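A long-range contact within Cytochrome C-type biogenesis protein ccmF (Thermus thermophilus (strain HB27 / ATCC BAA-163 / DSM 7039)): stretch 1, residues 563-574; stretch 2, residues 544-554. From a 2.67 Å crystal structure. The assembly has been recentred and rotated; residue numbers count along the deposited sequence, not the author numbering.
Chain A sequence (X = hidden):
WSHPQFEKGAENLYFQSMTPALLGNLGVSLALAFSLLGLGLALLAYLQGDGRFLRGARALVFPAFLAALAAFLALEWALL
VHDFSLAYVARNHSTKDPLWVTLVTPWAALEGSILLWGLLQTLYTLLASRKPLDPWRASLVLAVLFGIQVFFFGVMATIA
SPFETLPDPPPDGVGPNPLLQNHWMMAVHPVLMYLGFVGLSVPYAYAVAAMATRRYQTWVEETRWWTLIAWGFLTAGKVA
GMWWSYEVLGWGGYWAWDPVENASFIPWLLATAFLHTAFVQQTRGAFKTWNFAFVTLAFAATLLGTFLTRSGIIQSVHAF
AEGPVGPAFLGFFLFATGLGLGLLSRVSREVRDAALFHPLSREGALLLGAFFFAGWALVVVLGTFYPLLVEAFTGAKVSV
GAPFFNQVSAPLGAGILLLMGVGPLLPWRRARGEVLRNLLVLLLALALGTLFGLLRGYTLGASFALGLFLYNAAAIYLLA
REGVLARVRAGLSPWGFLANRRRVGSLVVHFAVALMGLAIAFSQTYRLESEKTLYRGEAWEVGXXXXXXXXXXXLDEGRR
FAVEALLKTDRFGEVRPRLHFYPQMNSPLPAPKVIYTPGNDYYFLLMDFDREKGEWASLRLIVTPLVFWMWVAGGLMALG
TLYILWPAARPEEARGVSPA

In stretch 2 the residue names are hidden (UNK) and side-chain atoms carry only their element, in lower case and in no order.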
ATOM      1  N   VAL A 563      25.413 -19.516   3.295  1.00 49.97           N
ATOM      2  CA  VAL A 563      26.710 -19.575   2.635  1.00 47.66           C
ATOM      3  C   VAL A 563      27.054 -18.227   2.020  1.00 57.98           C
ATOM      4  O   VAL A 563      26.190 -17.372   1.786  1.00 69.76           O
ATOM      5  CB  VAL A 563      26.811 -20.709   1.588  1.00 43.33           C
ATOM      6  CG1 VAL A 563      27.042 -22.059   2.273  1.00 45.78           C
ATOM      7  CG2 VAL A 563      25.555 -20.763   0.762  1.00 42.75           C
ATOM      8  N   GLU A 564      28.350 -18.062   1.752  1.00 55.83           N
ATOM      9  CA  GLU A 564      29.021 -16.775   1.682  1.00 61.45           C
ATOM     10  C   GLU A 564      29.782 -16.634   0.374  1.00 74.88           C
ATOM     11  O   GLU A 564      30.145 -17.631  -0.246  1.00 91.41           O
ATOM     12  CB  GLU A 564      30.010 -16.634   2.868  1.00 50.43           C
ATOM     13  CG  GLU A 564      29.356 -16.353   4.205  1.00 36.70           C
ATOM     14  CD  GLU A 564      28.737 -14.987   4.283  1.00 35.50           C
ATOM     15  OE1 GLU A 564      29.139 -14.092   3.508  1.00 35.35           O
ATOM     16  OE2 GLU A 564      27.802 -14.822   5.089  1.00 40.43           O
ATOM     17  N   ALA A 565      29.947 -15.394  -0.075  1.00 54.99           N
ATOM     18  CA  ALA A 565      31.016 -15.005  -0.993  1.00 60.73           C
ATOM     19  C   ALA A 565      31.698 -13.775  -0.401  1.00 73.68           C
ATOM     20  O   ALA A 565      31.119 -12.682  -0.392  1.00105.03           O
ATOM     21  CB  ALA A 565      30.485 -14.719  -2.397  1.00 68.70           C
ATOM     22  N   LEU A 566      32.924 -13.948   0.088  1.00 62.23           N
ATOM     23  CA  LEU A 566      33.693 -12.858   0.683  1.00 71.02           C
ATOM     24  C   LEU A 566      34.547 -12.221  -0.404  1.00 83.22           C
ATOM     25  O   LEU A 566      35.335 -12.901  -1.067  1.00 93.13           O
ATOM     26  CB  LEU A 566      34.573 -13.350   1.825  1.00 64.27           C
ATOM     27  CG  LEU A 566      33.954 -14.320   2.814  1.00 61.51           C
ATOM     28  CD1 LEU A 566      34.075 -15.709   2.227  1.00 53.14           C
ATOM     29  CD2 LEU A 566      34.645 -14.217   4.131  1.00 70.51           C
ATOM     30  N   LEU A 567      34.367 -10.927  -0.606  1.00 85.43           N
ATOM     31  CA  LEU A 567      34.998 -10.198  -1.693  1.00 81.13           C
ATOM     32  C   LEU A 567      36.038  -9.243  -1.107  1.00 89.70           C
ATOM     33  O   LEU A 567      36.231  -9.209   0.108  1.00102.73           O
ATOM     34  CB  LEU A 567      33.933  -9.467  -2.520  1.00 65.72           C
ATOM     35  CG  LEU A 567      33.120 -10.181  -3.627  1.00 55.91           C
ATOM     36  CD1 LEU A 567      32.556 -11.579  -3.298  1.00 43.65           C
ATOM     37  CD2 LEU A 567      31.968  -9.276  -4.030  1.00 65.60           C
ATOM     38  N   LYS A 568      36.774  -8.538  -1.975  1.00 91.95           N
ATOM     39  CA  LYS A 568      37.814  -7.601  -1.547  1.00 94.81           C
ATOM     40  C   LYS A 568      37.838  -6.372  -2.450  1.00104.74           C
ATOM     41  O   LYS A 568      37.741  -6.492  -3.667  1.00110.51           O
ATOM     42  CB  LYS A 568      39.209  -8.303  -1.545  1.00 90.28           C
ATOM     43  CG  LYS A 568      40.450  -7.387  -1.604  1.00 79.92           C
ATOM     44  CD  LYS A 568      41.704  -8.041  -1.010  1.00 77.49           C
ATOM     45  CE  LYS A 568      42.623  -8.711  -2.023  1.00 74.15           C
ATOM     46  NZ  LYS A 568      42.749  -7.953  -3.298  1.00 69.34           N
ATOM     47  N   THR A 569      37.992  -5.181  -1.856  1.00108.95           N
ATOM     48  CA  THR A 569      38.195  -3.966  -2.639  1.00106.23           C
ATOM     49  C   THR A 569      39.263  -3.095  -1.984  1.00110.63           C
ATOM     50  O   THR A 569      39.407  -3.092  -0.760  1.00118.60           O
ATOM     51  CB  THR A 569      36.899  -3.151  -2.805  1.00 92.57           C
ATOM     52  OG1 THR A 569      35.840  -4.005  -3.254  1.00 87.38           O
ATOM     53  CG2 THR A 569      37.096  -2.034  -3.836  1.00 83.27           C
ATOM     54  N   ASP A 570      40.016  -2.353  -2.817  1.00111.77           N
ATOM     55  CA  ASP A 570      40.996  -1.298  -2.472  1.00117.79           C
ATOM     56  C   ASP A 570      40.365  -0.135  -1.686  1.00120.04           C
ATOM     57  O   ASP A 570      39.121   0.012  -1.565  1.00115.48           O
ATOM     58  CB  ASP A 570      41.946  -0.907  -3.615  1.00132.63           C
ATOM     59  CG  ASP A 570      43.424  -0.838  -3.222  1.00124.18           C
ATOM     60  OD1 ASP A 570      43.790   0.022  -2.394  1.00116.94           O
ATOM     61  OD2 ASP A 570      44.208  -1.653  -3.743  1.00112.92           O
ATOM     62  N   ARG A 571      41.317   0.670  -1.196  1.00121.02           N
ATOM     63  CA  ARG A 571      41.224   1.923  -0.415  1.00111.20           C
ATOM     64  C   ARG A 571      39.800   2.222   0.020  1.00104.63           C
ATOM     65  O   ARG A 571      39.341   1.623   0.992  1.00107.40           O
ATOM     66  CB  ARG A 571      41.696   3.078  -1.293  1.00112.16           C
ATOM     67  CG  ARG A 571      42.952   3.771  -0.792  1.00107.96           C
ATOM     68  CD  ARG A 571      42.752   4.491   0.527  1.00101.80           C
ATOM     69  NE  ARG A 571      43.498   4.038   1.695  1.00 98.80           N
ATOM     70  CZ  ARG A 571      44.615   3.312   1.690  1.00101.77           C
ATOM     71  NH1 ARG A 571      45.191   2.997   2.837  1.00 97.66           N
ATOM     72  NH2 ARG A 571      45.159   2.910   0.554  1.00108.26           N
ATOM     73  N   PHE A 572      39.111   3.038  -0.767  1.00103.45           N
ATOM     74  CA  PHE A 572      37.790   3.472  -0.314  1.00102.73           C
ATOM     75  C   PHE A 572      36.659   2.817  -1.106  1.00111.83           C
ATOM     76  O   PHE A 572      35.481   3.088  -0.842  1.00108.60           O
ATOM     77  CB  PHE A 572      37.697   5.007  -0.301  1.00 92.57           C
ATOM     78  CG  PHE A 572      36.577   5.534   0.567  1.00 71.86           C
ATOM     79  CD1 PHE A 572      36.628   5.361   1.946  1.00 61.96           C
ATOM     80  CD2 PHE A 572      35.498   6.204   0.020  1.00 61.54           C
ATOM     81  CE1 PHE A 572      35.605   5.822   2.761  1.00 53.71           C
ATOM     82  CE2 PHE A 572      34.486   6.682   0.834  1.00 56.23           C
ATOM     83  CZ  PHE A 572      34.534   6.483   2.204  1.00 52.86           C
ATOM     84  N   GLY A 573      36.990   1.956  -2.066  1.00103.57           N
ATOM     85  CA  GLY A 573      36.056   0.932  -2.490  1.00 96.24           C
ATOM     86  C   GLY A 573      35.789   0.034  -1.300  1.00102.96           C
ATOM     87  O   GLY A 573      36.713  -0.240  -0.525  1.00114.04           O
ATOM     88  N   GLU A 574      34.519  -0.333  -1.106  1.00 95.87           N
ATOM     89  CA  GLU A 574      34.010  -1.066   0.054  1.00 94.59           C
ATOM     90  C   GLU A 574      34.766  -2.359   0.326  1.00104.33           C
ATOM     91  O   GLU A 574      34.612  -3.353  -0.389  1.00109.40           O
ATOM     92  CB  GLU A 574      32.520  -1.348  -0.152  1.00103.71           C
ATOM     93  CG  GLU A 574      31.684  -0.079  -0.344  1.00 92.24           C
ATOM     94  CD  GLU A 574      31.505   0.368  -1.783  1.00 68.85           C
ATOM     95  OE1 GLU A 574      31.993   1.466  -2.131  1.00 60.31           O
ATOM     96  OE2 GLU A 574      30.847  -0.355  -2.555  1.00 60.48           O
ATOM     97  N   UNK A 544      33.112   0.622 -11.427  1.00 96.18           N
ATOM     98  CA  UNK A 544      33.852   1.566 -10.614  1.00103.45           C
ATOM     99  C   UNK A 544      34.663   0.976  -9.479  1.00111.44           C
ATOM    100  O   UNK A 544      35.493   1.695  -8.911  1.00118.74           O
ATOM    101  N   UNK A 545      34.476  -0.297  -9.135  1.00 98.78           N
ATOM    102  CA  UNK A 545      35.271  -0.940  -8.093  1.00 92.53           C
ATOM    103  C   UNK A 545      35.629  -2.354  -8.535  1.00 96.49           C
ATOM    104  O   UNK A 545      34.792  -3.073  -9.093  1.00 98.22           O
ATOM    105  c   UNK A 545      34.555   0.415  -6.084  1.00 69.53           C
ATOM    106  c   UNK A 545      33.119  -1.467  -6.895  1.00 75.71           C
ATOM    107  c   UNK A 545      34.542  -0.965  -6.731  1.00 82.22           C
ATOM    108  N   UNK A 546      36.874  -2.739  -8.278  1.00 93.59           N
ATOM    109  CA  UNK A 546      37.318  -4.088  -8.676  1.00 91.35           C
ATOM    110  C   UNK A 546      37.285  -4.990  -7.453  1.00 82.41           C
ATOM    111  O   UNK A 546      37.896  -4.651  -6.471  1.00 83.52           O
ATOM    112  n   UNK A 546      43.444  -4.646  -6.128  1.00110.13           N
ATOM    113  n   UNK A 546      42.241  -4.533  -8.068  1.00121.36           N
ATOM    114  c   UNK A 546      39.877  -4.123  -8.405  1.00114.47           C
ATOM    115  c   UNK A 546      38.690  -4.048  -9.354  1.00103.39           C
ATOM    116  c   UNK A 546      42.406  -5.013  -6.847  1.00110.04           C
ATOM    117  n   UNK A 546      41.530  -5.857  -6.346  1.00 97.32           N
ATOM    118  c   UNK A 546      41.114  -4.841  -8.935  1.00117.61           C
ATOM    119  N   UNK A 547      36.490  -6.043  -7.543  1.00 85.03           N
ATOM    120  CA  UNK A 547      36.335  -7.074  -6.532  1.00 80.57           C
ATOM    121  C   UNK A 547      37.167  -8.295  -6.915  1.00 84.91           C
ATOM    122  O   UNK A 547      37.709  -8.369  -8.016  1.00 96.23           O
ATOM    123  s   UNK A 547      32.562  -8.306  -7.705  1.00 55.19           S
ATOM    124  c   UNK A 547      34.859  -7.421  -6.385  1.00 74.07           C
ATOM    125  c   UNK A 547      34.232  -7.673  -7.726  1.00 68.94           C
ATOM    126  c   UNK A 547      31.908  -7.289  -9.015  1.00 59.35           C
ATOM    127  N   UNK A 548      37.271  -9.265  -6.000  1.00 73.32           N
ATOM    128  CA  UNK A 548      37.915 -10.548  -6.279  1.00 77.19           C
ATOM    129  C   UNK A 548      37.377 -11.598  -5.313  1.00 77.06           C
ATOM    130  O   UNK A 548      36.905 -11.277  -4.221  1.00 78.42           O
ATOM    131  o   UNK A 548      40.007 -11.779  -6.427  1.00103.27           O
ATOM    132  c   UNK A 548      39.453 -10.479  -6.188  1.00 85.72           C
ATOM    133  c   UNK A 548      39.908  -9.982  -4.830  1.00 81.35           C
ATOM    134  N   UNK A 549      37.458 -12.862  -5.729  1.00 74.66           N
ATOM    135  CA  UNK A 549      36.887 -13.981  -4.984  1.00 70.58           C
ATOM    136  C   UNK A 549      37.873 -14.466  -3.924  1.00 69.86           C
ATOM    137  O   UNK A 549      39.066 -14.622  -4.195  1.00 79.37           O
ATOM    138  c   UNK A 549      33.138 -16.809  -5.552  1.00 75.06           C
ATOM    139  c   UNK A 549      33.399 -17.693  -4.526  1.00 65.44           C
ATOM    140  c   UNK A 549      35.413 -16.032  -5.460  1.00 68.07           C
ATOM    141  c   UNK A 549      34.645 -17.756  -3.973  1.00 66.57           C
ATOM    142  c   UNK A 549      36.505 -15.105  -5.959  1.00 74.10           C
ATOM    143  c   UNK A 549      34.143 -15.978  -6.007  1.00 72.53           C
ATOM    144  c   UNK A 549      35.642 -16.924  -4.429  1.00 66.19           C
ATOM    145  N   UNK A 550      37.359 -14.710  -2.708  1.00 74.92           N
ATOM    146  CA  UNK A 550      38.183 -15.150  -1.585  1.00 74.05           C
ATOM    147  C   UNK A 550      37.631 -16.356  -0.833  1.00 78.02           C
ATOM    148  O   UNK A 550      38.096 -16.638   0.275  1.00 81.83           O
ATOM    149  c   UNK A 550      39.363 -12.968  -1.049  1.00 76.34           C
ATOM    150  c   UNK A 550      39.394 -11.776  -0.136  1.00 90.75           C
ATOM    151  o   UNK A 550      38.438 -11.501   0.596  1.00 80.46           O
ATOM    152  n   UNK A 550      40.522 -11.092  -0.128  1.00 96.94           N
ATOM    153  c   UNK A 550      38.397 -14.012  -0.585  1.00 72.93           C
ATOM    154  N   UNK A 551      36.650 -17.056  -1.375  1.00 76.27           N
ATOM    155  CA  UNK A 551      36.166 -18.287  -0.792  1.00 80.76           C
ATOM    156  C   UNK A 551      34.687 -18.221  -0.471  1.00 71.64           C
ATOM    157  O   UNK A 551      34.004 -17.228  -0.717  1.00 74.27           O
ATOM    158  N   UNK A 552      34.198 -19.331   0.076  1.00 76.25           N
ATOM    159  CA  UNK A 552      32.862 -19.417   0.642  1.00 70.51           C
ATOM    160  C   UNK A 552      33.024 -19.795   2.113  1.00 70.81           C
ATOM    161  O   UNK A 552      33.977 -20.492   2.484  1.00 75.16           O
ATOM    162  c   UNK A 552      31.866 -20.046  -1.611  1.00 60.79           C
ATOM    163  c   UNK A 552      31.966 -20.426  -0.128  1.00 69.41           C
ATOM    164  c   UNK A 552      32.437 -21.871  -0.010  1.00 83.26           C
ATOM    165  N   UNK A 553      32.150 -19.264   2.963  1.00 58.94           N
ATOM    166  CA  UNK A 553      32.061 -19.706   4.346  1.00 56.62           C
ATOM    167  C   UNK A 553      30.711 -20.389   4.468  1.00 59.67           C
ATOM    168  O   UNK A 553      29.801 -20.111   3.683  1.00 57.00           O
ATOM    169  c   UNK A 553      32.079 -18.573   5.390  1.00 58.39           C
ATOM    170  c   UNK A 553      33.259 -17.603   5.469  1.00 72.30           C
ATOM    171  n   UNK A 553      35.577 -18.600   5.969  1.00103.73           N
ATOM    172  n   UNK A 553      37.483 -19.772   6.519  1.00113.51           N
ATOM    173  c   UNK A 553      34.667 -17.982   5.010  1.00 90.68           C
ATOM    174  n   UNK A 553      37.006 -19.320   4.322  1.00119.71           N
ATOM    175  c   UNK A 553      36.678 -19.251   5.606  1.00111.89           C
ATOM    176  N   UNK A 554      30.584 -21.289   5.424  1.00 67.03           N
ATOM    177  CA  UNK A 554      29.273 -21.731   5.869  1.00 61.83           C
ATOM    178  C   UNK A 554      28.994 -21.193   7.271  1.00 65.02           C
ATOM    179  O   UNK A 554      29.871 -21.206   8.141  1.00 75.89           O
ATOM    180  c   UNK A 554      29.187 -23.255   5.842  1.00 65.33           C
TER

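Position 544 has backbone atoms and nothing beyond CA, and stretch 1 is out of its reach. Its phi of 120° would jam a CB against the preceding carbonyl, which by itself calls for glycine: Gly544.

Position 545 carries three carbons, one bearing the other two, and points toward stretch 1, against Thr569 and Gly573. Three carbons, branched at the first, make valine. Val545 CB lies 4.0 Å from Thr569 CG2, and its CG1 is 3.9 Å from Gly573 CA. A CB on Gly573 would be tight against that CG1 and would clash with Thr569 CG2, so the bare backbone lets the chain pass close.

At position 546 three carbons lead to a nitrogen and then a carbon with two more nitrogens, a guanidinium near Asp570 and Lys568: Arg546. Its NH2 makes a long salt bridge with Asp570 OD2 at 3.9 Å; the oxygen lies well out of the guanidinium plane, so charge alone is at work. Lys568 NZ sits near that plane, 3.9 Å from Arg546 NH1, a like-charge neighbour.

Position 547 is an unbranched run of two carbons, a sulfur and a carbon, the sulfur against Leu567, hence Met547. Its SD packs 3.8 Å from Leu567 CD2, while its CA meets Lys568 O at 3.2 Å in a nearly straight CA-H...O contact.

Position 548 has one carbon bearing an oxygen and a carbon, the latter against Lys568, which is threonine. Thr548 CG2 rests 3.8 Å from Lys568 CB, and its backbone O receives a CA-H...O contact from Leu567 CA at 3.3 Å.

Position 549 shows one carbon and a six-carbon ring with no oxygen. Its CB points away from stretch 1, yet the ring end comes nearer, and the residue is buried: Phe549.

Position 550 points toward stretch 1 with three carbons, the last carrying one oxygen and one nitrogen. Three carbons rather than two make it Gln550. Its backbone N gives a weak hydrogen bond to Leu566 O, 3.2 Å with a 125° angle.

Position 551 again lacks a side chain; its O lies 3.3 Å from Leu566 CD1. Phi of 122° demands glycine: Gly551.

Position 552, one carbon with two carbons attached, one of them against Glu564 O, is valine. Val552 CG1 approaches that oxygen, Glu564 O, at 3.3 Å, and Val552 CA makes a CA-H...O contact with Glu564 O at 3.4 Å.

Position 553 repeats the guanidinium pattern, with a stem carbon against Leu566: Arg553. Its CD lies 3.6 Å from Leu566 CD1. Its backbone O takes a CA-H...O contact from Val563 CA at 3.3 Å.

Position 554 has a single carbon, its CB 4.3 Å from Val563 CG1, so Ala554.

The contact is an antiparallel pairing with sparse hydrogen bonding. Val563 and Ala554 form a non-hydrogen-bonded bridge, their side chains on the same face of the sheet. Along the pairing, CA-H...O contacts recur beside one weak hydrogen bond, while side-chain packing helps bury 920 Å² in all. The rule is close backbone approach, with glycine at 551 for its backbone angles and at 573 for lack of room.

Stretch 2 544-554: GVRMTFQGVRA
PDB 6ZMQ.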